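Local coordinates for protein Old Yellow Enzyme (Pichia, PDB 6AGZ) that probably catalyses the asymmetric reduction of the carbon-carbon double bond of enone compounds, using a bound flavin mononucleotide in a TIM barrel, at residues 46-51 against 378-383; 342-347 against 363-368; 372-377 against 398-403. One frame throughout, in Å; residues are numbered along the deposited sequence.

Interaction 1: residues 46-51 against 378-383; sequences TDSMLS and GYLTWG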
loop_
_atom_site.group_PDB
_atom_site.type_symbol
_atom_site.label_atom_id
_atom_site.label_comp_id
_atom_site.label_asym_id
_atom_site.label_seq_id
_atom_site.Cartn_x
_atom_site.Cartn_y
_atom_site.Cartn_z
ATOM N N THR A 46 0.820 6.293 -40.645
ATOM C CA THR A 46 1.360 5.987 -41.960
ATOM C C THR A 46 1.066 4.547 -42.362
ATOM O O THR A 46 0.689 3.706 -41.540
ATOM C CB THR A 46 2.873 6.231 -41.999
ATOM O OG1 THR A 46 3.511 5.463 -40.972
ATOM C CG2 THR A 46 3.178 7.707 -41.786
ATOM N N ASP A 47 1.242 4.280 -43.660
ATOM C CA ASP A 47 1.102 2.921 -44.175
ATOM C C ASP A 47 2.078 1.972 -43.493
ATOM O O ASP A 47 1.763 0.794 -43.268
ATOM C CB ASP A 47 1.316 2.920 -45.690
ATOM C CG ASP A 47 2.606 3.612 -46.098
ATOM O OD1 ASP A 47 3.235 4.263 -45.237
ATOM O OD2 ASP A 47 2.989 3.515 -47.283
ATOM N N SER A 48 3.271 2.469 -43.156
ATOM C CA SER A 48 4.236 1.667 -42.413
ATOM C C SER A 48 3.661 1.223 -41.075
ATOM O O SER A 48 3.812 0.064 -40.674
ATOM C CB SER A 48 5.524 2.463 -42.205
ATOM O OG SER A 48 6.088 2.862 -43.441
ATOM N N MET A 49 3.000 2.140 -40.364
ATOM C CA MET A 49 2.358 1.777 -39.106
ATOM C C MET A 49 1.227 0.783 -39.334
ATOM O O MET A 49 1.002 -0.113 -38.511
ATOM C CB MET A 49 1.837 3.031 -38.405
ATOM C CG MET A 49 2.931 3.986 -37.957
ATOM S SD MET A 49 2.275 5.569 -37.404
ATOM C CE MET A 49 1.110 5.032 -36.157
ATOM N N LEU A 50 0.507 0.923 -40.449
ATOM C CA LEU A 50 -0.591 0.009 -40.743
ATOM C C LEU A 50 -0.082 -1.416 -40.929
ATOM O O LEU A 50 -0.636 -2.363 -40.358
ATOM C CB LEU A 50 -1.352 0.483 -41.982
ATOM C CG LEU A 50 -2.607 -0.303 -42.365
ATOM C CD1 LEU A 50 -3.355 -0.764 -41.132
ATOM C CD2 LEU A 50 -3.515 0.536 -43.247
ATOM N N SER A 51 0.975 -1.590 -41.726
ATOM C CA SER A 51 1.578 -2.913 -41.853
ATOM C C SER A 51 2.164 -3.375 -40.524
ATOM O O SER A 51 2.095 -4.563 -40.179
ATOM C CB SER A 51 2.654 -2.894 -42.939
ATOM O OG SER A 51 3.360 -4.121 -42.978
ATOM N N GLY A 378 14.642 -1.094 -39.131
ATOM C CA GLY A 378 14.387 -1.542 -37.778
ATOM C C GLY A 378 12.945 -1.436 -37.344
ATOM O O GLY A 378 12.653 -1.610 -36.156
ATOM N N TYR A 379 12.035 -1.149 -38.272
ATOM C CA TYR A 379 10.610 -1.030 -37.999
ATOM C C TYR A 379 9.794 -2.057 -38.768
ATOM O O TYR A 379 8.967 -2.759 -38.175
ATOM C CB TYR A 379 10.136 0.394 -38.335
ATOM C CG TYR A 379 8.720 0.708 -37.907
ATOM C CD1 TYR A 379 8.428 1.023 -36.586
ATOM C CD2 TYR A 379 7.681 0.709 -38.826
ATOM C CE1 TYR A 379 7.137 1.317 -36.191
ATOM C CE2 TYR A 379 6.387 1.004 -38.440
ATOM C CZ TYR A 379 6.121 1.306 -37.122
ATOM O OH TYR A 379 4.835 1.598 -36.733
ATOM N N LEU A 380 10.008 -2.163 -40.080
ATOM C CA LEU A 380 9.354 -3.167 -40.912
ATOM C C LEU A 380 10.344 -4.162 -41.502
ATOM O O LEU A 380 9.945 -5.013 -42.306
ATOM C CB LEU A 380 8.562 -2.497 -42.038
ATOM C CG LEU A 380 7.315 -1.705 -41.643
ATOM C CD1 LEU A 380 6.683 -1.067 -42.869
ATOM C CD2 LEU A 380 6.319 -2.603 -40.928
ATOM N N THR A 381 11.620 -4.079 -41.127
ATOM C CA THR A 381 12.644 -4.953 -41.685
ATOM C C THR A 381 12.688 -6.323 -41.022
ATOM O O THR A 381 13.411 -7.201 -41.505
ATOM C CB THR A 381 14.022 -4.294 -41.568
ATOM O OG1 THR A 381 14.166 -3.715 -40.264
ATOM C CG2 THR A 381 14.186 -3.210 -42.620
ATOM N N TRP A 382 11.943 -6.529 -39.940
ATOM C CA TRP A 382 11.980 -7.798 -39.229
ATOM C C TRP A 382 11.206 -8.863 -39.992
ATOM O O TRP A 382 10.100 -8.621 -40.481
ATOM C CB TRP A 382 11.401 -7.641 -37.824
ATOM C CG TRP A 382 12.013 -6.516 -37.058
ATOM C CD1 TRP A 382 11.440 -5.311 -36.773
ATOM C CD2 TRP A 382 13.327 -6.481 -36.488
ATOM N NE1 TRP A 382 12.313 -4.531 -36.055
ATOM C CE2 TRP A 382 13.478 -5.225 -35.867
ATOM C CE3 TRP A 382 14.387 -7.391 -36.439
ATOM C CZ2 TRP A 382 14.648 -4.856 -35.205
ATOM C CZ3 TRP A 382 15.548 -7.022 -35.782
ATOM C CH2 TRP A 382 15.669 -5.766 -35.173
ATOM N N GLY A 383 11.798 -10.050 -40.089
ATOM C CA GLY A 383 11.125 -11.170 -40.705
ATOM C C GLY A 383 10.372 -12.015 -39.696
ATOM O O GLY A 383 10.532 -11.879 -38.483
#

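Interaction 2: residues 342-347 against 363-368; sequences CSRYFT and TPYDRS. With FMN (flavin mononucleotide), chain C.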
loop_
_atom_site.group_PDB
_atom_site.type_symbol
_atom_site.label_atom_id
_atom_site.label_comp_id
_atom_site.label_asym_id
_atom_site.label_seq_id
_atom_site.Cartn_x
_atom_site.Cartn_y
_atom_site.Cartn_z
ATOM N N CYS A 342 4.487 -7.777 -23.413
ATOM C CA CYS A 342 5.864 -7.877 -23.892
ATOM C C CYS A 342 6.049 -6.851 -25.001
ATOM O O CYS A 342 5.458 -6.986 -26.079
ATOM C CB CYS A 342 6.177 -9.289 -24.390
ATOM S SG CYS A 342 5.829 -10.597 -23.191
ATOM N N SER A 343 6.866 -5.828 -24.743
ATOM C CA SER A 343 7.020 -4.704 -25.664
ATOM C C SER A 343 8.265 -4.826 -26.538
ATOM O O SER A 343 8.162 -4.844 -27.768
ATOM C CB SER A 343 7.063 -3.386 -24.878
ATOM O OG SER A 343 7.520 -2.319 -25.692
ATOM N N ARG A 344 9.445 -4.918 -25.917
ATOM C CA ARG A 344 10.689 -4.823 -26.674
ATOM C C ARG A 344 10.846 -5.983 -27.651
ATOM O O ARG A 344 11.292 -5.788 -28.788
ATOM C CB ARG A 344 11.879 -4.746 -25.716
ATOM C CG ARG A 344 12.049 -3.369 -25.086
ATOM C CD ARG A 344 13.146 -3.339 -24.033
ATOM N NE ARG A 344 12.716 -3.931 -22.769
ATOM C CZ ARG A 344 13.415 -3.863 -21.640
ATOM N NH1 ARG A 344 14.578 -3.226 -21.615
ATOM N NH2 ARG A 344 12.949 -4.429 -20.534
ATOM N N TYR A 345 10.477 -7.195 -27.235
ATOM C CA TYR A 345 10.555 -8.329 -28.146
ATOM C C TYR A 345 9.437 -8.331 -29.179
ATOM O O TYR A 345 9.589 -8.956 -30.232
ATOM C CB TYR A 345 10.551 -9.643 -27.365
ATOM C CG TYR A 345 11.911 -9.998 -26.814
ATOM C CD1 TYR A 345 12.916 -10.465 -27.650
ATOM C CD2 TYR A 345 12.193 -9.859 -25.462
ATOM C CE1 TYR A 345 14.164 -10.786 -27.157
ATOM C CE2 TYR A 345 13.440 -10.179 -24.959
ATOM C CZ TYR A 345 14.420 -10.641 -25.810
ATOM O OH TYR A 345 15.662 -10.962 -25.311
ATOM N N PHE A 346 8.325 -7.646 -28.909
ATOM C CA PHE A 346 7.277 -7.537 -29.918
ATOM C C PHE A 346 7.709 -6.637 -31.069
ATOM O O PHE A 346 7.219 -6.792 -32.193
ATOM C CB PHE A 346 5.988 -7.018 -29.285
ATOM C CG PHE A 346 4.757 -7.765 -29.714
ATOM C CD1 PHE A 346 4.584 -8.149 -31.034
ATOM C CD2 PHE A 346 3.774 -8.092 -28.793
ATOM C CE1 PHE A 346 3.451 -8.842 -31.425
ATOM C CE2 PHE A 346 2.640 -8.781 -29.179
ATOM C CZ PHE A 346 2.478 -9.156 -30.498
ATOM N N THR A 347 8.626 -5.701 -30.810
ATOM C CA THR A 347 9.113 -4.827 -31.874
ATOM C C THR A 347 9.915 -5.607 -32.909
ATOM O O THR A 347 9.824 -5.329 -34.111
ATOM C CB THR A 347 9.962 -3.700 -31.286
ATOM O OG1 THR A 347 11.146 -4.247 -30.690
ATOM C CG2 THR A 347 9.175 -2.933 -30.230
ATOM N N THR A 363 13.839 -13.317 -32.095
ATOM C CA THR A 363 14.809 -12.413 -32.693
ATOM C C THR A 363 15.179 -11.327 -31.688
ATOM O O THR A 363 14.285 -10.695 -31.114
ATOM C CB THR A 363 14.244 -11.773 -33.958
ATOM O OG1 THR A 363 13.866 -12.796 -34.887
ATOM C CG2 THR A 363 15.277 -10.857 -34.604
ATOM N N PRO A 364 16.467 -11.097 -31.438
ATOM C CA PRO A 364 16.857 -10.023 -30.517
ATOM C C PRO A 364 16.360 -8.671 -31.005
ATOM O O PRO A 364 16.357 -8.384 -32.204
ATOM C CB PRO A 364 18.388 -10.095 -30.520
ATOM C CG PRO A 364 18.702 -11.501 -30.933
ATOM C CD PRO A 364 17.622 -11.882 -31.904
ATOM N N TYR A 365 15.924 -7.841 -30.062
ATOM C CA TYR A 365 15.496 -6.498 -30.416
ATOM C C TYR A 365 16.702 -5.569 -30.523
ATOM O O TYR A 365 17.780 -5.839 -29.989
ATOM C CB TYR A 365 14.487 -5.960 -29.399
ATOM C CG TYR A 365 14.962 -5.954 -27.962
ATOM C CD1 TYR A 365 15.738 -4.911 -27.470
ATOM C CD2 TYR A 365 14.617 -6.981 -27.092
ATOM C CE1 TYR A 365 16.168 -4.898 -26.157
ATOM C CE2 TYR A 365 15.043 -6.975 -25.776
ATOM C CZ TYR A 365 15.818 -5.931 -25.315
ATOM O OH TYR A 365 16.244 -5.918 -24.006
ATOM N N ASP A 366 16.505 -4.460 -31.229
ATOM C CA ASP A 366 17.570 -3.503 -31.518
ATOM C C ASP A 366 17.130 -2.136 -31.001
ATOM O O ASP A 366 16.371 -1.426 -31.669
ATOM C CB ASP A 366 17.879 -3.472 -33.012
ATOM C CG ASP A 366 19.078 -2.606 -33.345
ATOM O OD1 ASP A 366 19.745 -2.114 -32.411
ATOM O OD2 ASP A 366 19.361 -2.429 -34.548
ATOM N N ARG A 367 17.617 -1.773 -29.811
ATOM C CA ARG A 367 17.237 -0.504 -29.197
ATOM C C ARG A 367 17.663 0.688 -30.045
ATOM O O ARG A 367 16.990 1.727 -30.036
ATOM C CB ARG A 367 17.838 -0.410 -27.792
ATOM C CG ARG A 367 17.883 0.996 -27.213
ATOM C CD ARG A 367 18.201 0.989 -25.727
ATOM N NE ARG A 367 17.090 0.467 -24.937
ATOM C CZ ARG A 367 16.014 1.174 -24.606
ATOM N NH1 ARG A 367 15.899 2.436 -24.996
ATOM N NH2 ARG A 367 15.051 0.618 -23.884
ATOM N N SER A 368 18.754 0.554 -30.804
ATOM C CA SER A 368 19.262 1.675 -31.589
ATOM C C SER A 368 18.273 2.148 -32.647
ATOM O O SER A 368 18.431 3.254 -33.174
ATOM C CB SER A 368 20.584 1.294 -32.258
ATOM O OG SER A 368 20.372 0.386 -33.325
HETATM N N1 FMN C . 5.052 2.645 -22.253
HETATM C C2 FMN C . 3.938 3.462 -22.297
HETATM O O2 FMN C . 3.106 3.417 -21.391
HETATM N N3 FMN C . 3.754 4.332 -23.352
HETATM C C4 FMN C . 4.685 4.386 -24.367
HETATM O O4 FMN C . 4.529 5.158 -25.312
HETATM C C4A FMN C . 5.805 3.565 -24.325
HETATM N N5 FMN C . 6.731 3.622 -25.340
HETATM C C5A FMN C . 7.843 2.809 -25.308
HETATM C C6 FMN C . 8.773 2.873 -26.337
HETATM C C7 FMN C . 9.897 2.058 -26.311
HETATM C C7M FMN C . 10.899 2.126 -27.424
HETATM C C8 FMN C . 10.093 1.178 -25.255
HETATM C C8M FMN C . 11.307 0.297 -25.226
HETATM C C9 FMN C . 9.164 1.117 -24.225
HETATM C C9A FMN C . 8.034 1.930 -24.248
HETATM N N10 FMN C . 7.105 1.874 -23.224
HETATM C C10 FMN C . 5.990 2.692 -23.263
HETATM C "C1'" FMN C . 7.299 0.918 -22.081
HETATM C "C2'" FMN C . 6.738 -0.440 -22.513
HETATM O "O2'" FMN C . 5.356 -0.312 -22.766
HETATM C "C3'" FMN C . 6.980 -1.548 -21.490
HETATM O "O3'" FMN C . 6.298 -1.256 -20.291
HETATM C "C4'" FMN C . 8.470 -1.727 -21.215
HETATM O "O4'" FMN C . 9.173 -1.774 -22.436
HETATM C "C5'" FMN C . 8.753 -3.008 -20.441
HETATM O "O5'" FMN C . 8.204 -4.108 -21.131
HETATM P P FMN C . 9.172 -5.167 -21.862
HETATM O O1P FMN C . 10.204 -5.655 -20.874
HETATM O O2P FMN C . 8.363 -6.339 -22.363
HETATM O O3P FMN C . 9.851 -4.490 -23.027
HETATM O O HOH W 1 13.742 -3.971 -32.097
#

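Interaction 3: residues 372-377 against 398-403; sequences KIFSND and LKTPQP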
loop_
_atom_site.group_PDB
_atom_site.type_symbol
_atom_site.label_atom_id
_atom_site.label_comp_id
_atom_site.label_asym_id
_atom_site.label_seq_id
_atom_site.Cartn_x
_atom_site.Cartn_y
_atom_site.Cartn_z
ATOM N N LYS A 372 14.044 5.579 -34.401
ATOM C CA LYS A 372 14.529 6.062 -35.690
ATOM C C LYS A 372 13.379 6.753 -36.414
ATOM O O LYS A 372 12.473 6.092 -36.931
ATOM C CB LYS A 372 15.096 4.911 -36.515
ATOM C CG LYS A 372 16.139 5.339 -37.541
ATOM C CD LYS A 372 16.756 4.137 -38.242
ATOM C CE LYS A 372 18.177 4.430 -38.707
ATOM N NZ LYS A 372 18.215 5.375 -39.858
ATOM N N ILE A 373 13.420 8.087 -36.448
ATOM C CA ILE A 373 12.257 8.872 -36.844
ATOM C C ILE A 373 11.899 8.614 -38.299
ATOM O O ILE A 373 12.734 8.761 -39.201
ATOM C CB ILE A 373 12.520 10.364 -36.591
ATOM C CG1 ILE A 373 12.533 10.652 -35.088
ATOM C CG2 ILE A 373 11.484 11.219 -37.302
ATOM C CD1 ILE A 373 12.991 12.048 -34.739
ATOM N N PHE A 374 10.643 8.217 -38.531
ATOM C CA PHE A 374 10.039 8.183 -39.864
ATOM C C PHE A 374 10.778 7.243 -40.812
ATOM O O PHE A 374 10.851 7.492 -42.018
ATOM C CB PHE A 374 9.960 9.594 -40.458
ATOM C CG PHE A 374 8.880 9.765 -41.487
ATOM C CD1 PHE A 374 7.561 9.470 -41.182
ATOM C CD2 PHE A 374 9.179 10.242 -42.753
ATOM C CE1 PHE A 374 6.563 9.633 -42.124
ATOM C CE2 PHE A 374 8.186 10.407 -43.700
ATOM C CZ PHE A 374 6.875 10.103 -43.385
ATOM N N SER A 375 11.324 6.150 -40.283
ATOM C CA SER A 375 12.100 5.206 -41.074
ATOM C C SER A 375 11.585 3.791 -40.860
ATOM O O SER A 375 11.284 3.393 -39.731
ATOM C CB SER A 375 13.589 5.276 -40.711
ATOM O OG SER A 375 14.324 4.264 -41.379
ATOM N N ASN A 376 11.488 3.033 -41.955
ATOM C CA ASN A 376 11.141 1.620 -41.871
ATOM C C ASN A 376 12.299 0.757 -41.393
ATOM O O ASN A 376 12.074 -0.404 -41.032
ATOM C CB ASN A 376 10.662 1.106 -43.231
ATOM C CG ASN A 376 9.342 1.713 -43.654
ATOM O OD1 ASN A 376 8.590 2.224 -42.825
ATOM N ND2 ASN A 376 9.049 1.653 -44.947
ATOM N N ASP A 377 13.521 1.286 -41.393
ATOM C CA ASP A 377 14.674 0.521 -40.938
ATOM C C ASP A 377 14.538 0.193 -39.457
ATOM O O ASP A 377 14.345 1.084 -38.625
ATOM C CB ASP A 377 15.960 1.305 -41.198
ATOM C CG ASP A 377 17.205 0.500 -40.888
ATOM O OD1 ASP A 377 17.125 -0.746 -40.891
ATOM O OD2 ASP A 377 18.264 1.113 -40.643
ATOM N N LEU A 398 14.349 1.653 -47.054
ATOM C CA LEU A 398 14.534 2.965 -47.657
ATOM C C LEU A 398 13.250 3.545 -48.235
ATOM O O LEU A 398 13.268 4.680 -48.724
ATOM C CB LEU A 398 15.610 2.894 -48.746
ATOM C CG LEU A 398 17.008 2.525 -48.246
ATOM C CD1 LEU A 398 17.963 2.313 -49.410
ATOM C CD2 LEU A 398 17.537 3.596 -47.303
ATOM N N LYS A 399 12.146 2.805 -48.196
ATOM C CA LYS A 399 10.876 3.348 -48.656
ATOM C C LYS A 399 10.367 4.389 -47.667
ATOM O O LYS A 399 10.418 4.192 -46.449
ATOM C CB LYS A 399 9.843 2.235 -48.825
ATOM C CG LYS A 399 8.757 2.552 -49.847
ATOM C CD LYS A 399 7.465 1.801 -49.557
ATOM C CE LYS A 399 7.685 0.302 -49.458
ATOM N NZ LYS A 399 7.759 -0.342 -50.798
ATOM N N THR A 400 9.878 5.503 -48.194
ATOM C CA THR A 400 9.414 6.594 -47.346
ATOM C C THR A 400 7.979 6.329 -46.903
ATOM O O THR A 400 7.112 6.106 -47.755
ATOM C CB THR A 400 9.497 7.921 -48.089
ATOM O OG1 THR A 400 10.718 7.972 -48.839
ATOM C CG2 THR A 400 9.474 9.081 -47.104
ATOM N N PRO A 401 7.693 6.325 -45.601
ATOM C CA PRO A 401 6.311 6.121 -45.151
ATOM C C PRO A 401 5.382 7.201 -45.683
ATOM O O PRO A 401 5.769 8.361 -45.852
ATOM C CB PRO A 401 6.423 6.182 -43.623
ATOM C CG PRO A 401 7.842 5.810 -43.335
ATOM C CD PRO A 401 8.640 6.379 -44.474
ATOM N N GLN A 402 4.139 6.804 -45.950
ATOM C CA GLN A 402 3.124 7.688 -46.488
ATOM C C GLN A 402 1.921 7.743 -45.555
ATOM O O GLN A 402 1.523 6.715 -45.001
ATOM C CB GLN A 402 2.667 7.220 -47.877
ATOM C CG GLN A 402 3.786 7.111 -48.897
ATOM C CD GLN A 402 4.287 8.465 -49.357
ATOM O OE1 GLN A 402 3.528 9.433 -49.412
ATOM N NE2 GLN A 402 5.570 8.541 -49.690
ATOM N N PRO A 403 1.319 8.916 -45.369
ATOM C CA PRO A 403 0.149 9.007 -44.490
ATOM C C PRO A 403 -1.037 8.245 -45.059
ATOM O O PRO A 403 -1.210 8.127 -46.274
ATOM C CB PRO A 403 -0.135 10.512 -44.430
ATOM C CG PRO A 403 0.456 11.055 -45.691
ATOM C CD PRO A 403 1.675 10.219 -45.958
HETATM O O HOH W 2 12.031 4.199 -44.435
#

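Interaction 1: residues 46-51 against 378-383
The backbones come closest where the CA atoms of Ser48 and Leu380 lie 7.2 Å apart, at the first turn of helix 47-57, which follows the first barrel strand of this TIM-barrel flavoprotein. The partner, 378-383, has no regular structure and comes from the C-terminal part of the chain. No hydrogen bond crosses between the two segments. Thr46 and Met49 form a capping box at the helix start, and Thr46 OG1 takes a weak bond from Met49 N. The two methyls of Leu380 meet Ser48 at different points. CD1 packs on Ser48 CB at 3.8 Å, while CD2 lies 3.7 Å from Ser48 O and also meets Ser51 OG at 3.9 Å. An alanine in place of Leu380 would probably open a gap beside Ser48 and Ser51, since the contacts of CD1 and CD2 go with the branch. The ring of Tyr379 presents an edge to the helix, with CE2 3.5 Å from Ser48 O. Tyr52, one turn further along the helix, stacks on this ring. Ser48 OG is hydrogen-bonded to Asn376, and Ser51 OG to Gln55. At the end of the tyrosine, OH lies 3.3 Å from Met49 CG.

Interaction 2: residues 342-347 against 363-368
Arg344 packs on a face of the Tyr365 ring and Tyr345 meets its edge, next to the phosphate of the flavin mononucleotide. This is the tight part of the contact. Arg344 CB lies over one face of the Tyr365 ring, 3.8 Å from its centroid, a CH-pi contact. The edge of the same ring points into the face of Tyr345. The two rings form a T-shaped pair with planes at 80° and centroids 4.9 Å apart. Tyr365 CB rests 3.3 Å from Arg344 O. Arg344 also grips the phosphate. Its chain bends at chi3 (-77°), which turns NE toward the ligand. NE bonds to FMN O3P at 2.9 Å, and NH2 bonds almost straight to FMN O1P in the guanidinium plane. The backbone N of Arg344 gives FMN O3P a second bond from this residue, and Ser343 N binds FMN O2P. The loose side is exposed. There Arg367 NH2 stands 4.5 Å from Arg344 NH1, two like charges without a bond, and 4.0 Å from the FMN methyl C8M. A water links the segments by donating a hydrogen bond to Thr347 OG1 and accepting one from Asp366 N. Residues 342-347 run from the end of the last barrel strand, 338-341, into the short, weakly bonded helix 344-348. Helix 352-358 follows and packs on Phe346, and residues 363-368 lie in the loop that comes after it.

Interaction 3: residues 372-377 against 398-403
The contact joins a type II beta turn, Lys372 to Ser375, and the residues just after it to the C-terminal tail that follows helix 395-398. Phe374 and Pro401 carry the contact. The proline lies over one face of the phenyl ring. Its CD is 4.2 Å from the ring centroid and 11° off the ring normal, a CH-pi contact, and its CB is 3.8 Å from Phe374 CE1. The ring tip also reaches the tail backbone, with Phe374 CZ 3.2 Å from Pro401 O. Thr400 CG2 adds a methyl contact to Phe374 CE2. On its other flank the proline ring meets an amide, with CG 3.7 Å from Asn376 OD1. That oxygen is hydrogen-bonded to Ser48, and ND2 of the same amide bonds to Ile396 O. Asn376 ND2 also lies close to Lys399 O, but the angle is too poor for a bond. A water joins the backbones instead. It accepts from Asn376 N and donates to Lys399 O at 2.6 Å. Ser375 OG accepts a hydrogen bond from Asp377 N, an ST turn. Pro401 also touches the start of helix 47-57, at Asp47 and Ser48. Asp47 also bonds Gln402 N. Helix 395-398 leads into the tail, and residues 372-377 also bond to Phe37 and Arg38 of the loop before helix 47-57.

Interactions 1 and 3 are neighbours, with centres about 8 Å apart. Both touch the start of helix 47-57, where two side-chain hydrogen bonds tie them together. Interaction 2 lies further off. Its centre is about 13 Å from that of interaction 1 and about 18 Å from that of interaction 3. Trp382 packs against Thr347 and Asp366, so interactions 1 and 2 touch. Along the chain the order is 46-51, 342-347, 363-368, 372-377, 378-383 and 398-403. Interaction 2 therefore falls between the two halves of interaction 1, and interactions 1 and 3 alternate. Together they lay the C-terminal part of the chain from the flavin site at the last barrel strand back to the first barrel helix.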